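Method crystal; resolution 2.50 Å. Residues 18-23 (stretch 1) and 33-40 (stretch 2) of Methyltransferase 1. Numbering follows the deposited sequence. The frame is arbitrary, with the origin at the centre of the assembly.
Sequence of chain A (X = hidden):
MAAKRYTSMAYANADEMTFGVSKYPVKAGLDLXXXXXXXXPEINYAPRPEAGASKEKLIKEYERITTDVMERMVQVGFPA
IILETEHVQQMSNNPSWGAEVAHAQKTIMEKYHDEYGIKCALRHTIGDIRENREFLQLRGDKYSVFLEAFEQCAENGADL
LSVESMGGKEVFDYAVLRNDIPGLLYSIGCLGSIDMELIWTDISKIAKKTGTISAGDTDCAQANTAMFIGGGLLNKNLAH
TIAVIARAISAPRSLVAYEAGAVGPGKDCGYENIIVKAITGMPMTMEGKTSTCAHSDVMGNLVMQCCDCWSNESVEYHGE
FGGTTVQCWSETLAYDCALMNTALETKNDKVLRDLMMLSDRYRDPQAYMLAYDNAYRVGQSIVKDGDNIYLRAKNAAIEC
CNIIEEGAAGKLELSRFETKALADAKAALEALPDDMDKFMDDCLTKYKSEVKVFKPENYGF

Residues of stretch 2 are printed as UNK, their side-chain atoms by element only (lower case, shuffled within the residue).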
# COMPACT_ATOMS: atom_id res chain seq x y z
N THR A 18 -4.64 -21.99 16.25
CA THR A 18 -5.08 -20.64 16.29
C THR A 18 -3.92 -19.73 15.87
O THR A 18 -2.77 -20.20 15.71
CB THR A 18 -5.67 -20.26 17.68
OG1 THR A 18 -6.56 -19.16 17.52
CG2 THR A 18 -4.59 -19.88 18.70
N PHE A 19 -4.22 -18.44 15.69
CA PHE A 19 -3.18 -17.48 15.35
C PHE A 19 -2.44 -16.93 16.59
O PHE A 19 -3.00 -16.93 17.70
CB PHE A 19 -3.74 -16.39 14.45
CG PHE A 19 -5.00 -15.71 14.98
CD1 PHE A 19 -6.18 -15.76 14.25
CD2 PHE A 19 -4.98 -14.96 16.15
CE1 PHE A 19 -7.35 -15.10 14.71
CE2 PHE A 19 -6.11 -14.32 16.62
CZ PHE A 19 -7.32 -14.38 15.89
N GLY A 20 -1.18 -16.53 16.42
CA GLY A 20 -0.38 -15.98 17.51
C GLY A 20 0.04 -16.95 18.60
O GLY A 20 0.78 -16.59 19.56
N VAL A 21 -0.45 -18.17 18.50
CA VAL A 21 0.09 -19.20 19.38
C VAL A 21 0.56 -20.45 18.66
O VAL A 21 -0.08 -20.98 17.75
CB VAL A 21 -0.77 -19.47 20.72
CG1 VAL A 21 -2.04 -18.67 20.77
CG2 VAL A 21 -0.98 -20.95 21.00
N SER A 22 1.72 -20.89 19.07
CA SER A 22 2.14 -22.20 18.64
C SER A 22 2.60 -23.00 19.84
O SER A 22 2.96 -22.43 20.89
CB SER A 22 3.16 -22.11 17.53
OG SER A 22 4.10 -21.10 17.81
N LYS A 23 2.54 -24.32 19.69
CA LYS A 23 2.93 -25.24 20.75
C LYS A 23 4.37 -25.00 21.20
O LYS A 23 4.66 -25.09 22.38
CB LYS A 23 2.73 -26.67 20.29
CG LYS A 23 2.97 -27.70 21.39
CD LYS A 23 2.75 -29.15 20.92
CE LYS A 23 2.55 -30.06 22.12
NZ LYS A 23 2.94 -31.43 21.82
N UNK A 33 9.00 -12.53 21.35
CA UNK A 33 8.61 -13.93 21.39
C UNK A 33 7.57 -14.23 20.34
O UNK A 33 6.65 -13.44 20.10
c UNK A 33 8.13 -14.33 22.77
c UNK A 33 9.23 -14.28 23.87
o UNK A 33 9.46 -14.83 26.20
c UNK A 33 8.68 -14.69 25.22
o UNK A 33 7.45 -14.89 25.30
N UNK A 34 7.76 -15.38 19.69
CA UNK A 34 6.98 -15.74 18.51
C UNK A 34 6.20 -17.00 18.76
O UNK A 34 6.78 -18.01 19.17
c UNK A 34 7.90 -15.90 17.28
c UNK A 34 8.85 -14.71 17.19
c UNK A 34 7.07 -16.06 16.01
c UNK A 34 9.97 -14.88 16.23
N UNK A 35 4.89 -16.94 18.53
CA UNK A 35 3.97 -18.02 18.83
C UNK A 35 3.67 -18.07 20.31
O UNK A 35 3.19 -19.08 20.83
N UNK A 36 3.92 -16.96 20.99
CA UNK A 36 3.77 -16.85 22.45
C UNK A 36 2.47 -16.18 22.96
O UNK A 36 2.42 -15.72 24.10
c UNK A 36 5.01 -16.10 23.04
N UNK A 37 1.42 -16.13 22.16
CA UNK A 37 0.22 -15.44 22.64
C UNK A 37 0.05 -14.05 22.01
O UNK A 37 -0.70 -13.26 22.52
N UNK A 38 0.76 -13.76 20.91
CA UNK A 38 0.51 -12.54 20.13
C UNK A 38 1.08 -12.61 18.71
O UNK A 38 2.21 -13.08 18.52
c UNK A 38 5.23 -11.00 21.71
c UNK A 38 3.36 -10.66 20.22
c UNK A 38 4.73 -10.56 20.49
c UNK A 38 2.48 -11.20 21.14
c UNK A 38 1.00 -11.27 20.84
c UNK A 38 2.99 -11.65 22.37
o UNK A 38 6.59 -10.84 21.96
c UNK A 38 4.36 -11.56 22.65
N UNK A 39 0.32 -12.12 17.73
CA UNK A 39 0.80 -12.03 16.36
C UNK A 39 1.75 -10.85 16.22
O UNK A 39 1.64 -9.87 16.96
c UNK A 39 -0.36 -11.88 15.36
c UNK A 39 -1.27 -13.12 15.38
o UNK A 39 -1.13 -10.71 15.70
N UNK A 40 2.69 -10.93 15.29
CA UNK A 40 3.69 -9.87 15.10
C UNK A 40 3.78 -9.47 13.63
O UNK A 40 3.88 -10.34 12.76
c UNK A 40 5.09 -10.32 15.51
c UNK A 40 6.07 -9.20 15.33
c UNK A 40 6.16 -11.85 17.19
c UNK A 40 5.12 -10.77 16.97

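Position 33 carries three carbons in a row, the third bearing two oxygens: a carboxylate at the end of a two-carbon spacer. It reaches nothing on stretch 1. This is Glu 33, and its N is used within stretch 2, bonded to a side chain further along.

Position 34 has four side-chain carbons, forked at the first, with one arm two carbons long. That beta-branched pattern without a heteroatom is isoleucine. The CA-to-CB bond of Ile 34 points away from stretch 1; the residue is buried, and takes no close part in the contact through its side chain.

Position 35 has no side-chain atoms at all, and its CA lies 4.1 Å from the CA of Val 21. Its carbonyl O accepts a hydrogen bond from Ser 22 N at 2.9 Å, nearly straight at 171°, and also receives a CA-H...O contact from Val 21 CA at 3.4 Å. The residue is Gly 35: positive phi favours glycine, and an ideal CB would sit 1.9 Å from Ser 22 OG, a clash.

Position 36 shows a single side-chain carbon, and its backbone forms the antiparallel, non-hydrogen-bonded bridge with Val 21, CA to CA 5.3 Å. One carbon makes it alanine. The methyl of Ala 36 points away and the two side chains diverge, leaving the pairing to the backbone.

Position 37 is again bare. Its N donates a short hydrogen bond to Gly 20 O, 2.7 Å at 148°. It is Gly 37, but the reason differs from that at Gly 35: a CB would point away from stretch 1, yet at phi 104° and psi 15° it would be jammed against the carbonyl O of the preceding residue.

Position 38 has one carbon leading to a six-carbon ring that bears one oxygen, which makes it tyrosine. The CA-to-CB bond of Tyr 38 points away from stretch 1, and the ring lies back over its own stretch, where OH accepts a hydrogen bond from Glu 33 N at 3.0 Å. This links position 33 to position 38 within stretch 2.

Position 39 has one carbon carrying an oxygen and a carbon. That outer carbon meets stretch 1, lying 3.6 Å from Gly 20 N and 4.2 Å from Phe 19 CB, at an oblique approach to the Phe 19 ring. The residue is Thr 39, and the carbon is its methyl, CG2. OG1 is satisfied elsewhere in the structure.

Position 40 repeats the four-carbon fork with one two-carbon arm. Ile 40 is buried but out of reach of stretch 1.

The contact is thus mostly backbone against backbone, burying 280 Å² in all. Gly 20 O and Gly 35 O are the two acceptors, taking hydrogen bonds from Gly 37 N and Ser 22 N. Gly 20 resembles Gly 35 in its positive phi, and its ideal CB would stand a tight 3.1 Å from Thr 39 N. The rule to read is that Gly 20 and Gly 35 let these chains approach closely and Gly 37 permits the backbone angles where its N bonds Gly 20 O, while the larger side chains of Ile 34 and Tyr 38 start out away from the seam.

Stretch 2 33-40: EIGAGYTI
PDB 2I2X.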